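Local atomic coordinates of Serine/threonine-protein kinase PknI (Mycobacterium tuberculosis, PDB entry 5XLL), a protein that phosphorylates proteins on serine and threonine, slows mycobacterial growth inside the infected host, and carries an extracellular sensor domain, probably working as a dimer. Residues B[37-42]-B[154-159]; B[81-86]-B[103-108]. All coordinates share one frame; numbering follows the deposited sequence.

Contact 1: residues B[37-42]-B[154-159]; sequences AFRTSC and VPDPAT
Val154 packs against Ala37 and Arg39 at the closely fitted end of this contact. Its CG2 lies 3.7 Å from Ala37 CB and also presses on the Ala37 carbonyl oxygen, while CG1 rests beside Arg39 CB. From there the arginine runs along the 154-159 segment with CG anti to the backbone N (chi1 154°) and the chain extended to NE, which lays the guanidinium over the backbone of Pro155 and Asp156. Asp156 CA sits 3.3 Å above one face of that group, toward its rim. Arg39 NH1 reaches Val154 O at 2.7 Å, but the bond is bent to 120° and weak. Further along, Pro157 CD comes within 3.3 Å of Ser41 OG.

The polar, more solvent-exposed side is looser. Asp156 OD2 accepts a weak bond from Ser41 OG at 3.5 Å and forms a long salt bridge with Arg39 NH2 at 3.6 Å, with the guanidinium and carboxylate planes 59° apart. Asp156 begins a type I beta turn closed by the backbone bond from Thr159 N to Asp156 O, and its OD1 also takes Thr159 OG1 on the anti lone pair. The turn belongs to the loop after strand 135-142, which lies along outer strand 36-42 of the sensor domain's antiparallel sheet.

Contact 2: residues B[81-86]-B[103-108]; sequences SRPETV and TQLLAL
Ser81 turns OG to lie between its own backbone N and carbonyl carbon (chi1 74°), bringing the hydroxyl to Leu106 N, while Leu105, with chi1 54°, carries CD2 alongside the Pro83 ring. Ser81 OG accepts the Leu106 N-H at 2.9 Å and 158°, and Ser81 N donates to Leu106 O at 2.9 Å. One residue therefore grips both backbone polar atoms of Leu106, its hydroxyl acting where a strand carbonyl might. Pro83 CG lies 3.9 Å from Leu105 CD2, the two side chains pointing the same way; at the neighbouring ring carbon, Pro83 CB meets Thr103 CG2 tightly at 3.5 Å.

Past the proline, regular pairing resumes. Glu84 and Gln104 form an antiparallel hydrogen-bonded pair, with Glu84 N to Gln104 O at 2.7 Å and Gln104 N to Glu84 O at 2.9 Å. The Val86 and Gln104 side chains cross at about a right angle, Val86 CG2 lying 3.8 Å from Gln104 CD. The contact belongs to the hairpin of strands 78-91 and 97-110. Strand 116-124 bonds to the other edge of 97-110, and Phe70 of strand 70-75 touches both Ser81 and Leu106.

In the fold
Both contacts involve the same antiparallel sheet, but in different roles. The centre of contact 1 lies about 21 Å from the centre of the chain, where a late loop meets outer strand 36-42; that of contact 2, about 8 Å away from it, joins two neighbouring strands in the middle of the sheet. Being nearer the centre does not make contact 2 more buried: it is mainly a surface contact, whereas contact 1 is partly buried around Ala37, Val154 and Pro157. Side-chain charge and weak polar bonds mark contact 1, while three backbone bonds and one backbone N-H taken by a serine hydroxyl dominate contact 2. Phe70 of strand 70-75 touches Phe38 as well as Ser81 and Leu106.

Contact 1: residues B[37-42]-B[154-159]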
ATOM      1  N   ALA B  37     -12.066  -9.066  19.209  1.00 44.33           N
ATOM      2  CA  ALA B  37     -13.516  -8.894  19.202  1.00 47.79           C
ATOM      3  C   ALA B  37     -13.862  -7.728  18.273  1.00 46.20           C
ATOM      4  O   ALA B  37     -13.602  -6.575  18.624  1.00 43.19           O
ATOM      5  CB  ALA B  37     -14.019  -8.605  20.613  1.00 51.13           C
ATOM      6  N   PHE B  38     -14.451  -8.018  17.108  1.00 38.49           N
ATOM      7  CA  PHE B  38     -14.801  -6.964  16.140  1.00 40.91           C
ATOM      8  C   PHE B  38     -16.263  -6.533  16.178  1.00 42.19           C
ATOM      9  O   PHE B  38     -17.163  -7.337  16.442  1.00 47.91           O
ATOM     10  CB  PHE B  38     -14.511  -7.428  14.710  1.00 39.34           C
ATOM     11  CG  PHE B  38     -13.104  -7.159  14.235  1.00 40.23           C
ATOM     12  CD1 PHE B  38     -12.093  -8.081  14.448  1.00 38.87           C
ATOM     13  CD2 PHE B  38     -12.805  -5.991  13.521  1.00 42.16           C
ATOM     14  CE1 PHE B  38     -10.782  -7.829  13.960  1.00 35.35           C
ATOM     15  CE2 PHE B  38     -11.505  -5.736  13.045  1.00 37.00           C
ATOM     16  CZ  PHE B  38     -10.508  -6.655  13.260  1.00 39.33           C
ATOM     17  N   ARG B  39     -16.489  -5.269  15.846  1.00 44.95           N
ATOM     18  CA  ARG B  39     -17.825  -4.740  15.684  1.00 48.82           C
ATOM     19  C   ARG B  39     -17.798  -3.700  14.556  1.00 52.36           C
ATOM     20  O   ARG B  39     -16.828  -2.945  14.444  1.00 48.44           O
ATOM     21  CB  ARG B  39     -18.272  -4.117  17.008  1.00 53.28           C
ATOM     22  CG  ARG B  39     -19.324  -3.019  16.906  1.00 53.17           C
ATOM     23  CD  ARG B  39     -19.553  -2.409  18.283  1.00 64.15           C
ATOM     24  NE  ARG B  39     -20.319  -1.171  18.194  1.00 68.70           N
ATOM     25  CZ  ARG B  39     -20.726  -0.453  19.235  1.00 73.45           C
ATOM     26  NH1 ARG B  39     -20.452  -0.850  20.474  1.00 65.40           N
ATOM     27  NH2 ARG B  39     -21.417   0.666  19.032  1.00 75.04           N
ATOM     28  N   THR B  40     -18.847  -3.661  13.727  1.00 53.78           N
ATOM     29  CA  THR B  40     -18.864  -2.778  12.539  1.00 53.76           C
ATOM     30  C   THR B  40     -20.022  -1.783  12.547  1.00 57.60           C
ATOM     31  O   THR B  40     -21.156  -2.141  12.888  1.00 59.84           O
ATOM     32  CB  THR B  40     -18.988  -3.589  11.217  1.00 54.79           C
ATOM     33  OG1 THR B  40     -17.938  -4.561  11.130  1.00 49.27           O
ATOM     34  CG2 THR B  40     -18.935  -2.658   9.988  1.00 59.77           C
ATOM     35  N   SER B  41     -19.745  -0.544  12.148  1.00 63.66           N
ATOM     36  CA  SER B  41     -20.792   0.465  11.981  1.00 72.81           C
ATOM     37  C   SER B  41     -20.731   1.111  10.597  1.00 76.37           C
ATOM     38  O   SER B  41     -19.798   1.867  10.300  1.00 72.48           O
ATOM     39  CB  SER B  41     -20.680   1.556  13.048  1.00 69.24           C
ATOM     40  OG  SER B  41     -20.728   1.013  14.359  1.00 73.22           O
ATOM     41  N   CYS B  42     -21.737   0.811   9.771  1.00 82.99           N
ATOM     42  CA  CYS B  42     -21.828   1.310   8.397  1.00 87.32           C
ATOM     43  C   CYS B  42     -22.871   2.419   8.250  1.00 97.20           C
ATOM     44  O   CYS B  42     -24.062   2.192   8.493  1.00 95.11           O
ATOM     45  CB  CYS B  42     -22.228   0.178   7.445  1.00 85.35           C
ATOM     46  SG  CYS B  42     -20.980  -1.087   7.121  1.00 85.86           S
ATOM     47  N   VAL B 154     -17.028  -3.860  22.731  1.00 46.93           N
ATOM     48  CA  VAL B 154     -16.260  -3.191  21.706  1.00 49.08           C
ATOM     49  C   VAL B 154     -16.822  -1.790  21.571  1.00 48.81           C
ATOM     50  O   VAL B 154     -18.041  -1.614  21.508  1.00 55.45           O
ATOM     51  CB  VAL B 154     -16.291  -3.958  20.374  1.00 48.41           C
ATOM     52  CG1 VAL B 154     -15.451  -3.233  19.325  1.00 42.91           C
ATOM     53  CG2 VAL B 154     -15.778  -5.370  20.596  1.00 44.95           C
ATOM     54  N   PRO B 155     -15.942  -0.781  21.556  1.00 45.52           N
ATOM     55  CA  PRO B 155     -16.468   0.586  21.438  1.00 51.15           C
ATOM     56  C   PRO B 155     -17.081   0.787  20.064  1.00 59.41           C
ATOM     57  O   PRO B 155     -16.781   0.004  19.149  1.00 55.16           O
ATOM     58  CB  PRO B 155     -15.213   1.470  21.549  1.00 52.01           C
ATOM     59  CG  PRO B 155     -14.110   0.552  22.042  1.00 52.68           C
ATOM     60  CD  PRO B 155     -14.468  -0.824  21.569  1.00 43.73           C
ATOM     61  N   ASP B 156     -17.928   1.808  19.932  1.00 73.85           N
ATOM     62  CA  ASP B 156     -18.505   2.222  18.651  1.00 76.22           C
ATOM     63  C   ASP B 156     -17.419   2.819  17.750  1.00 75.45           C
ATOM     64  O   ASP B 156     -16.733   3.756  18.158  1.00 76.32           O
ATOM     65  CB  ASP B 156     -19.604   3.258  18.914  1.00 81.80           C
ATOM     66  CG  ASP B 156     -19.979   4.045  17.676  1.00 87.61           C
ATOM     67  OD1 ASP B 156     -19.545   5.219  17.545  1.00 89.08           O
ATOM     68  OD2 ASP B 156     -20.706   3.484  16.825  1.00 87.29           O
ATOM     69  N   PRO B 157     -17.242   2.264  16.534  1.00 69.51           N
ATOM     70  CA  PRO B 157     -16.181   2.750  15.633  1.00 67.58           C
ATOM     71  C   PRO B 157     -16.208   4.275  15.421  1.00 74.72           C
ATOM     72  O   PRO B 157     -15.145   4.912  15.392  1.00 75.98           O
ATOM     73  CB  PRO B 157     -16.475   2.020  14.319  1.00 64.97           C
ATOM     74  CG  PRO B 157     -17.168   0.749  14.733  1.00 63.68           C
ATOM     75  CD  PRO B 157     -17.924   1.061  16.007  1.00 67.10           C
ATOM     76  N   ALA B 158     -17.408   4.845  15.301  1.00 81.76           N
ATOM     77  CA  ALA B 158     -17.591   6.292  15.143  1.00 87.58           C
ATOM     78  C   ALA B 158     -17.161   7.106  16.367  1.00 90.39           C
ATOM     79  O   ALA B 158     -16.951   8.316  16.253  1.00 93.93           O
ATOM     80  CB  ALA B 158     -19.043   6.619  14.766  1.00 86.53           C
ATOM     81  N   THR B 159     -17.058   6.456  17.530  1.00 98.41           N
ATOM     82  CA  THR B 159     -16.438   7.081  18.704  1.00105.73           C
ATOM     83  C   THR B 159     -14.974   7.324  18.334  1.00104.61           C
ATOM     84  O   THR B 159     -14.414   6.575  17.524  1.00102.55           O
ATOM     85  CB  THR B 159     -16.537   6.202  19.994  1.00104.30           C
ATOM     86  OG1 THR B 159     -17.896   5.786  20.205  1.00104.29           O
ATOM     87  CG2 THR B 159     -16.053   6.972  21.218  1.00105.93           C
TER

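Contact 2: residues B[81-86]-B[103-108]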
ATOM      1  N   SER B  81      -6.427  -0.522   8.288  1.00 37.44           N
ATOM      2  CA  SER B  81      -6.209   0.221   9.520  1.00 41.72           C
ATOM      3  C   SER B  81      -5.349   1.466   9.279  1.00 51.67           C
ATOM      4  O   SER B  81      -4.757   1.630   8.205  1.00 47.04           O
ATOM      5  CB  SER B  81      -5.540  -0.668  10.568  1.00 43.40           C
ATOM      6  OG  SER B  81      -4.162  -0.893  10.291  1.00 39.80           O
ATOM      7  N   ARG B  82      -5.278   2.335  10.287  1.00 65.44           N
ATOM      8  CA  ARG B  82      -4.462   3.550  10.214  1.00 65.95           C
ATOM      9  C   ARG B  82      -3.000   3.269  10.467  1.00 66.71           C
ATOM     10  O   ARG B  82      -2.649   2.462  11.339  1.00 65.58           O
ATOM     11  CB  ARG B  82      -4.916   4.576  11.252  1.00 70.38           C
ATOM     12  CG  ARG B  82      -6.268   5.160  10.981  1.00 79.31           C
ATOM     13  CD  ARG B  82      -6.407   5.592   9.529  1.00 81.55           C
ATOM     14  NE  ARG B  82      -7.783   6.010   9.265  1.00 91.40           N
ATOM     15  CZ  ARG B  82      -8.786   5.160   9.056  1.00 88.39           C
ATOM     16  NH1 ARG B  82      -8.561   3.843   9.071  1.00 80.51           N
ATOM     17  NH2 ARG B  82     -10.012   5.625   8.835  1.00 87.33           N
ATOM     18  N   PRO B  83      -2.134   3.965   9.728  1.00 62.40           N
ATOM     19  CA  PRO B  83      -0.694   3.804   9.914  1.00 61.07           C
ATOM     20  C   PRO B  83      -0.311   4.176  11.335  1.00 64.87           C
ATOM     21  O   PRO B  83      -0.643   5.280  11.780  1.00 71.20           O
ATOM     22  CB  PRO B  83      -0.109   4.818   8.923  1.00 66.17           C
ATOM     23  CG  PRO B  83      -1.152   4.911   7.825  1.00 62.68           C
ATOM     24  CD  PRO B  83      -2.465   4.816   8.567  1.00 65.11           C
ATOM     25  N   GLU B  84       0.343   3.261  12.043  1.00 58.93           N
ATOM     26  CA  GLU B  84       0.864   3.551  13.373  1.00 64.46           C
ATOM     27  C   GLU B  84       2.336   3.858  13.237  1.00 65.21           C
ATOM     28  O   GLU B  84       3.100   3.037  12.724  1.00 62.61           O
ATOM     29  CB  GLU B  84       0.729   2.346  14.309  1.00 62.66           C
ATOM     30  CG  GLU B  84      -0.618   1.664  14.303  1.00 73.32           C
ATOM     31  CD  GLU B  84      -1.520   2.156  15.412  1.00 82.41           C
ATOM     32  OE1 GLU B  84      -2.549   1.487  15.672  1.00 84.96           O
ATOM     33  OE2 GLU B  84      -1.201   3.211  16.013  1.00 81.49           O
ATOM     34  N   THR B  85       2.743   5.029  13.704  1.00 66.93           N
ATOM     35  CA  THR B  85       4.158   5.351  13.738  1.00 67.55           C
ATOM     36  C   THR B  85       4.806   4.573  14.875  1.00 69.71           C
ATOM     37  O   THR B  85       4.543   4.816  16.058  1.00 74.90           O
ATOM     38  CB  THR B  85       4.424   6.878  13.843  1.00 65.45           C
ATOM     39  OG1 THR B  85       4.019   7.500  12.618  1.00 62.50           O
ATOM     40  CG2 THR B  85       5.907   7.150  14.059  1.00 68.83           C
ATOM     41  N   VAL B  86       5.638   3.613  14.493  1.00 66.92           N
ATOM     42  CA  VAL B  86       6.299   2.731  15.442  1.00 68.64           C
ATOM     43  C   VAL B  86       7.814   2.863  15.309  1.00 73.68           C
ATOM     44  O   VAL B  86       8.365   2.816  14.197  1.00 68.90           O
ATOM     45  CB  VAL B  86       5.912   1.260  15.184  1.00 66.41           C
ATOM     46  CG1 VAL B  86       6.483   0.365  16.258  1.00 66.40           C
ATOM     47  CG2 VAL B  86       4.403   1.114  15.103  1.00 65.54           C
ATOM     48  N   THR B 103       6.334   3.107   9.819  1.00 55.29           N
ATOM     49  CA  THR B 103       4.885   3.205   9.789  1.00 55.70           C
ATOM     50  C   THR B 103       4.335   1.791   9.543  1.00 58.30           C
ATOM     51  O   THR B 103       4.846   1.077   8.665  1.00 49.42           O
ATOM     52  CB  THR B 103       4.443   4.188   8.698  1.00 54.92           C
ATOM     53  OG1 THR B 103       4.366   5.508   9.259  1.00 67.26           O
ATOM     54  CG2 THR B 103       3.103   3.812   8.125  1.00 59.12           C
ATOM     55  N   GLN B 104       3.344   1.368  10.339  1.00 60.19           N
ATOM     56  CA  GLN B 104       2.711   0.051  10.158  1.00 55.52           C
ATOM     57  C   GLN B 104       1.204   0.111  10.057  1.00 53.89           C
ATOM     58  O   GLN B 104       0.559   0.818  10.823  1.00 57.62           O
ATOM     59  CB  GLN B 104       3.044  -0.880  11.318  1.00 55.49           C
ATOM     60  CG  GLN B 104       4.506  -0.953  11.646  1.00 59.72           C
ATOM     61  CD  GLN B 104       4.765  -1.869  12.819  1.00 65.24           C
ATOM     62  OE1 GLN B 104       3.826  -2.454  13.381  1.00 67.19           O
ATOM     63  NE2 GLN B 104       6.042  -2.006  13.198  1.00 64.40           N
ATOM     64  N   LEU B 105       0.644  -0.663   9.135  1.00 49.18           N
ATOM     65  CA  LEU B 105      -0.801  -0.852   9.063  1.00 47.04           C
ATOM     66  C   LEU B 105      -1.134  -2.274   8.631  1.00 48.95           C
ATOM     67  O   LEU B 105      -0.237  -3.046   8.254  1.00 44.98           O
ATOM     68  CB  LEU B 105      -1.445   0.139   8.101  1.00 54.15           C
ATOM     69  CG  LEU B 105      -0.911   0.232   6.665  1.00 54.13           C
ATOM     70  CD1 LEU B 105      -1.246  -0.988   5.809  1.00 51.69           C
ATOM     71  CD2 LEU B 105      -1.438   1.517   5.998  1.00 57.30           C
ATOM     72  N   LEU B 106      -2.432  -2.586   8.639  1.00 40.80           N
ATOM     73  CA  LEU B 106      -2.941  -3.872   8.168  1.00 37.59           C
ATOM     74  C   LEU B 106      -3.983  -3.626   7.097  1.00 38.19           C
ATOM     75  O   LEU B 106      -4.910  -2.824   7.291  1.00 35.99           O
ATOM     76  CB  LEU B 106      -3.603  -4.646   9.314  1.00 32.74           C
ATOM     77  CG  LEU B 106      -4.270  -5.982   8.956  1.00 34.35           C
ATOM     78  CD1 LEU B 106      -3.242  -6.955   8.391  1.00 29.19           C
ATOM     79  CD2 LEU B 106      -4.935  -6.582  10.190  1.00 29.78           C
ATOM     80  N   ALA B 107      -3.854  -4.322   5.975  1.00 38.17           N
ATOM     81  CA  ALA B 107      -4.882  -4.244   4.945  1.00 41.21           C
ATOM     82  C   ALA B 107      -5.524  -5.624   4.802  1.00 39.79           C
ATOM     83  O   ALA B 107      -4.828  -6.638   4.791  1.00 37.51           O
ATOM     84  CB  ALA B 107      -4.281  -3.774   3.621  1.00 47.30           C
ATOM     85  N   LEU B 108      -6.845  -5.667   4.690  1.00 41.53           N
ATOM     86  CA  LEU B 108      -7.559  -6.939   4.667  1.00 39.71           C
ATOM     87  C   LEU B 108      -8.659  -6.976   3.589  1.00 43.94           C
ATOM     88  O   LEU B 108      -9.626  -6.217   3.648  1.00 44.20           O
ATOM     89  CB  LEU B 108      -8.147  -7.220   6.052  1.00 41.04           C
ATOM     90  CG  LEU B 108      -7.634  -8.388   6.916  1.00 42.48           C
ATOM     91  CD1 LEU B 108      -6.148  -8.655   6.805  1.00 38.70           C
ATOM     92  CD2 LEU B 108      -8.028  -8.160   8.378  1.00 43.35           C
TER